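Local coordinates for protein esterase LipW (Mycobacterium marinum, PDB 3QH4) that probably hydrolyses ester bonds as an alpha/beta-hydrolase, with narrow selectivity for its substrates, at residues R159-A173 with P185-L197. Residues are numbered along the deposited sequence; the frame is centred on the assembly and turned at random. Where two conformers were deposited one is given.
Sequences RLAVAGSSAGATLAA and PPVIFQLLHQPVL
With chi1 of Ser165 at 173°, its OG swings away from the backbone N and beside the carbonyl carbon, where the extended side chain of Gln194 reaches it; NE2 of Gln194 donates to OG of Ser165 at 3.1 Å, with the hydroxyl close to the amide plane. Gln194 OE1 is taken by the backbone N of Gly289, so both ends of the amide are held and its rotation is fixed. CG of Gln194 also lies over the centre of one face of the His193 ring. Thr170 turns OG1 to the backbone N side (chi1 -44°), and this hydroxyl donates to Val196 O at 2.6 Å, tilted 30° from the carbonyl plane. Leading up to this end, strands 160-165 and 189-193 run nearly parallel: Leu191 N donates to Val162 O (2.8 Å), and Gly164 N to Leu191 O (3.0 Å). Helix 167-181 completes a beta-alpha-beta crossover, with CD2 of Leu192 4.1 Å from the CB atoms of both Ala169 and Ala172, and Ala169 CB against Pro195 CB at 3.5 Å. Ser166 sits on a tight strand-to-helix turn consistent with a GxSxG nucleophile elbow (Gly164, Ser166, Gly168). Its OG is hydrogen-bonded to His288. The bond from Ser166 N to His193 O (2.8 Å) ties the turn to the neighbouring strand, an arrangement consistent with Ser166 being the nucleophile of a Ser-His-Asp triad with His288 and Asp258.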
loop_
_atom_site.group_PDB
_atom_site.type_symbol
_atom_site.label_atom_id
_atom_site.label_comp_id
_atom_site.label_asym_id
_atom_site.label_seq_id
_atom_site.Cartn_x
_atom_site.Cartn_y
_atom_site.Cartn_z
ATOM N N ARG A 159 -2.243 -17.069 10.815
ATOM C CA ARG A 159 -2.941 -16.530 9.633
ATOM C C ARG A 159 -2.591 -15.051 9.516
ATOM O O ARG A 159 -3.426 -14.166 9.745
ATOM C CB ARG A 159 -4.461 -16.789 9.681
ATOM C CG ARG A 159 -4.800 -18.241 9.447
ATOM C CD ARG A 159 -6.321 -18.439 9.473
ATOM N NE ARG A 159 -6.828 -18.255 10.825
ATOM C CZ ARG A 159 -8.098 -18.042 11.121
ATOM N NH1 ARG A 159 -9.010 -17.969 10.146
ATOM N NH2 ARG A 159 -8.448 -17.902 12.403
ATOM N N LEU A 160 -1.327 -14.807 9.194
ATOM C CA LEU A 160 -0.809 -13.442 9.060
ATOM C C LEU A 160 -0.562 -13.122 7.597
ATOM O O LEU A 160 0.136 -13.871 6.891
ATOM C CB LEU A 160 0.481 -13.276 9.864
ATOM C CG LEU A 160 1.317 -12.006 9.612
ATOM C CD1 LEU A 160 0.641 -10.831 10.256
ATOM C CD2 LEU A 160 2.738 -12.217 10.242
ATOM N N ALA A 161 -1.155 -12.002 7.159
ATOM C CA ALA A 161 -0.969 -11.492 5.802
ATOM C C ALA A 161 -0.332 -10.102 5.896
ATOM O O ALA A 161 -0.381 -9.449 6.950
ATOM C CB ALA A 161 -2.314 -11.418 5.068
ATOM N N VAL A 162 0.262 -9.668 4.793
ATOM C CA VAL A 162 0.813 -8.325 4.694
ATOM C C VAL A 162 0.159 -7.659 3.477
ATOM O O VAL A 162 -0.245 -8.349 2.534
ATOM C CB VAL A 162 2.369 -8.342 4.587
ATOM C CG1 VAL A 162 3.016 -8.930 5.878
ATOM C CG2 VAL A 162 2.857 -9.139 3.358
ATOM N N ALA A 163 0.006 -6.337 3.519
ATOM C CA ALA A 163 -0.727 -5.658 2.477
ATOM C C ALA A 163 -0.276 -4.222 2.421
ATOM O O ALA A 163 0.219 -3.668 3.420
ATOM C CB ALA A 163 -2.262 -5.716 2.763
ATOM N N GLY A 164 -0.454 -3.613 1.260
ATOM C CA GLY A 164 -0.197 -2.174 1.171
ATOM C C GLY A 164 -0.728 -1.640 -0.138
ATOM O O GLY A 164 -1.101 -2.420 -1.030
ATOM N N SER A 165 -0.683 -0.321 -0.267
ATOM C CA SER A 165 -1.023 0.361 -1.511
ATOM C C SER A 165 0.166 1.204 -1.905
ATOM O O SER A 165 0.722 1.926 -1.055
ATOM C CB SER A 165 -2.205 1.294 -1.277
ATOM O OG SER A 165 -2.497 2.107 -2.407
ATOM N N SER A 166 0.548 1.117 -3.177
ATOM C CA SER A 166 1.568 2.028 -3.743
ATOM C C SER A 166 2.885 1.855 -2.968
ATOM O O SER A 166 3.368 0.745 -2.799
ATOM C CB SER A 166 1.049 3.487 -3.711
ATOM O OG SER A 166 1.773 4.368 -4.570
ATOM N N ALA A 167 3.467 2.961 -2.497
ATOM C CA ALA A 167 4.705 2.862 -1.696
ATOM C C ALA A 167 4.527 1.977 -0.453
ATOM O O ALA A 167 5.472 1.306 0.004
ATOM C CB ALA A 167 5.140 4.282 -1.296
ATOM N N GLY A 168 3.340 1.961 0.146
ATOM C CA GLY A 168 3.106 1.002 1.241
ATOM C C GLY A 168 3.192 -0.452 0.819
ATOM O O GLY A 168 3.571 -1.323 1.608
ATOM N N ALA A 169 2.819 -0.736 -0.424
ATOM C CA ALA A 169 2.970 -2.106 -0.937
ATOM C C ALA A 169 4.434 -2.485 -1.114
ATOM O O ALA A 169 4.776 -3.639 -0.967
ATOM C CB ALA A 169 2.141 -2.306 -2.241
ATOM N N THR A 170 5.291 -1.496 -1.361
ATOM C CA THR A 170 6.750 -1.720 -1.425
ATOM C C THR A 170 7.210 -2.269 -0.082
ATOM O O THR A 170 7.967 -3.254 -0.020
ATOM C CB THR A 170 7.499 -0.393 -1.718
ATOM O OG1 THR A 170 6.812 0.333 -2.759
ATOM C CG2 THR A 170 8.922 -0.704 -2.184
ATOM N N LEU A 171 6.733 -1.638 0.985
ATOM C CA LEU A 171 7.089 -2.073 2.341
ATOM C C LEU A 171 6.490 -3.465 2.625
ATOM O O LEU A 171 7.170 -4.318 3.195
ATOM C CB LEU A 171 6.606 -1.072 3.369
ATOM C CG LEU A 171 7.059 0.374 3.157
ATOM C CD1 LEU A 171 6.333 1.299 4.180
ATOM C CD2 LEU A 171 8.613 0.532 3.243
ATOM N N ALA A 172 5.228 -3.696 2.233
ATOM C CA ALA A 172 4.606 -4.996 2.422
ATOM C C ALA A 172 5.400 -6.082 1.712
ATOM O O ALA A 172 5.576 -7.168 2.240
ATOM C CB ALA A 172 3.166 -4.987 1.897
ATOM N N ALA A 173 5.892 -5.779 0.506
ATOM C CA ALA A 173 6.695 -6.754 -0.240
ATOM C C ALA A 173 8.002 -7.053 0.542
ATOM O O ALA A 173 8.531 -8.190 0.525
ATOM C CB ALA A 173 7.015 -6.196 -1.623
ATOM N N PRO A 185 8.485 -13.719 11.173
ATOM C CA PRO A 185 7.464 -14.772 11.321
ATOM C C PRO A 185 6.789 -15.147 9.979
ATOM O O PRO A 185 6.755 -14.320 9.059
ATOM C CB PRO A 185 6.430 -14.118 12.230
ATOM C CG PRO A 185 7.199 -13.125 13.018
ATOM C CD PRO A 185 8.264 -12.609 12.120
ATOM N N PRO A 186 6.244 -16.372 9.866
ATOM C CA PRO A 186 5.667 -16.749 8.557
ATOM C C PRO A 186 4.475 -15.887 8.134
ATOM O O PRO A 186 3.691 -15.446 8.971
ATOM C CB PRO A 186 5.227 -18.200 8.737
ATOM C CG PRO A 186 5.730 -18.632 10.105
ATOM C CD PRO A 186 6.285 -17.484 10.840
ATOM N N VAL A 187 4.356 -15.676 6.826
ATOM C CA VAL A 187 3.285 -14.854 6.227
ATOM C C VAL A 187 2.611 -15.697 5.148
ATOM O O VAL A 187 3.290 -16.250 4.285
ATOM C CB VAL A 187 3.895 -13.556 5.595
ATOM C CG1 VAL A 187 2.910 -12.865 4.638
ATOM C CG2 VAL A 187 4.332 -12.563 6.719
ATOM N N ILE A 188 1.281 -15.810 5.198
ATOM C CA ILE A 188 0.590 -16.702 4.289
ATOM C C ILE A 188 0.041 -16.028 3.034
ATOM O O ILE A 188 -0.395 -16.712 2.094
ATOM C CB ILE A 188 -0.544 -17.496 4.972
ATOM C CG1 ILE A 188 -1.690 -16.570 5.418
ATOM C CG2 ILE A 188 0.046 -18.349 6.145
ATOM C CD1 ILE A 188 -2.944 -17.345 5.866
ATOM N N PHE A 189 0.068 -14.698 3.001
ATOM C CA PHE A 189 -0.479 -14.020 1.840
ATOM C C PHE A 189 0.054 -12.611 1.781
ATOM O O PHE A 189 0.258 -11.994 2.839
ATOM C CB PHE A 189 -2.007 -13.953 1.930
ATOM C CG PHE A 189 -2.678 -13.681 0.606
ATOM C CD1 PHE A 189 -2.921 -14.726 -0.287
ATOM C CD2 PHE A 189 -3.074 -12.384 0.261
ATOM C CE1 PHE A 189 -3.556 -14.479 -1.514
ATOM C CE2 PHE A 189 -3.671 -12.116 -0.981
ATOM C CZ PHE A 189 -3.923 -13.174 -1.869
ATOM N N GLN A 190 0.257 -12.101 0.565
ATOM C CA GLN A 190 0.599 -10.675 0.396
ATOM C C GLN A 190 -0.361 -10.020 -0.583
ATOM O O GLN A 190 -0.602 -10.526 -1.697
ATOM C CB GLN A 190 2.068 -10.473 -0.050
ATOM C CG GLN A 190 2.460 -11.098 -1.390
ATOM C CD GLN A 190 3.922 -10.796 -1.778
ATOM O OE1 GLN A 190 4.447 -9.692 -1.548
ATOM N NE2 GLN A 190 4.599 -11.814 -2.297
ATOM N N LEU A 191 -0.853 -8.850 -0.202
ATOM C CA LEU A 191 -1.820 -8.134 -1.047
ATOM C C LEU A 191 -1.192 -6.804 -1.438
ATOM O O LEU A 191 -0.898 -5.966 -0.576
ATOM C CB LEU A 191 -3.129 -7.929 -0.263
ATOM C CG LEU A 191 -4.277 -7.259 -1.019
ATOM C CD1 LEU A 191 -5.605 -7.831 -0.517
ATOM C CD2 LEU A 191 -4.212 -5.741 -0.815
ATOM N N LEU A 192 -0.880 -6.676 -2.722
ATOM C CA LEU A 192 -0.113 -5.522 -3.223
ATOM C C LEU A 192 -1.017 -4.734 -4.178
ATOM O O LEU A 192 -1.212 -5.117 -5.352
ATOM C CB LEU A 192 1.169 -5.978 -3.935
ATOM C CG LEU A 192 2.065 -6.964 -3.186
ATOM C CD1 LEU A 192 3.228 -7.410 -4.063
ATOM C CD2 LEU A 192 2.612 -6.351 -1.884
ATOM N N HIS A 193 -1.587 -3.653 -3.667
ATOM C CA HIS A 193 -2.389 -2.782 -4.525
ATOM C C HIS A 193 -1.553 -1.669 -5.156
ATOM O O HIS A 193 -0.870 -0.914 -4.455
ATOM C CB HIS A 193 -3.613 -2.224 -3.764
ATOM C CG HIS A 193 -4.443 -1.279 -4.580
ATOM N ND1 HIS A 193 -4.848 -1.570 -5.867
ATOM C CD2 HIS A 193 -4.956 -0.057 -4.288
ATOM C CE1 HIS A 193 -5.559 -0.559 -6.340
ATOM N NE2 HIS A 193 -5.629 0.376 -5.408
ATOM N N GLN A 194 -1.665 -1.579 -6.484
ATOM C CA GLN A 194 -0.930 -0.625 -7.333
ATOM C C GLN A 194 0.488 -0.357 -6.777
ATOM O O GLN A 194 0.851 0.809 -6.565
ATOM C CB GLN A 194 -1.773 0.674 -7.522
ATOM C CG GLN A 194 -2.170 1.329 -6.182
ATOM C CD GLN A 194 -3.046 2.551 -6.287
ATOM O OE1 GLN A 194 -3.585 2.869 -7.346
ATOM N NE2 GLN A 194 -3.216 3.241 -5.158
ATOM N N PRO A 195 1.276 -1.433 -6.566
ATOM C CA PRO A 195 2.568 -1.293 -5.859
ATOM C C PRO A 195 3.671 -0.559 -6.619
ATOM O O PRO A 195 3.798 -0.663 -7.846
ATOM C CB PRO A 195 3.000 -2.738 -5.609
ATOM C CG PRO A 195 2.383 -3.536 -6.792
ATOM C CD PRO A 195 1.019 -2.841 -6.958
ATOM N N VAL A 196 4.404 0.238 -5.867
ATOM C CA VAL A 196 5.663 0.801 -6.308
ATOM C C VAL A 196 6.695 -0.328 -6.154
ATOM O O VAL A 196 6.854 -0.854 -5.045
ATOM C CB VAL A 196 5.988 2.015 -5.414
ATOM C CG1 VAL A 196 7.424 2.449 -5.669
ATOM C CG2 VAL A 196 4.979 3.158 -5.738
ATOM N N LEU A 197 7.395 -0.694 -7.236
ATOM C CA LEU A 197 8.248 -1.883 -7.221
ATOM C C LEU A 197 9.655 -1.703 -7.732
ATOM O O LEU A 197 10.545 -2.420 -7.282
ATOM C CB LEU A 197 7.574 -3.028 -8.024
ATOM C CG LEU A 197 6.294 -3.548 -7.391
ATOM C CD1 LEU A 197 5.624 -4.454 -8.380
ATOM C CD2 LEU A 197 6.629 -4.314 -6.131
HETATM O O HOH W 1 1.066 -16.642 9.129
#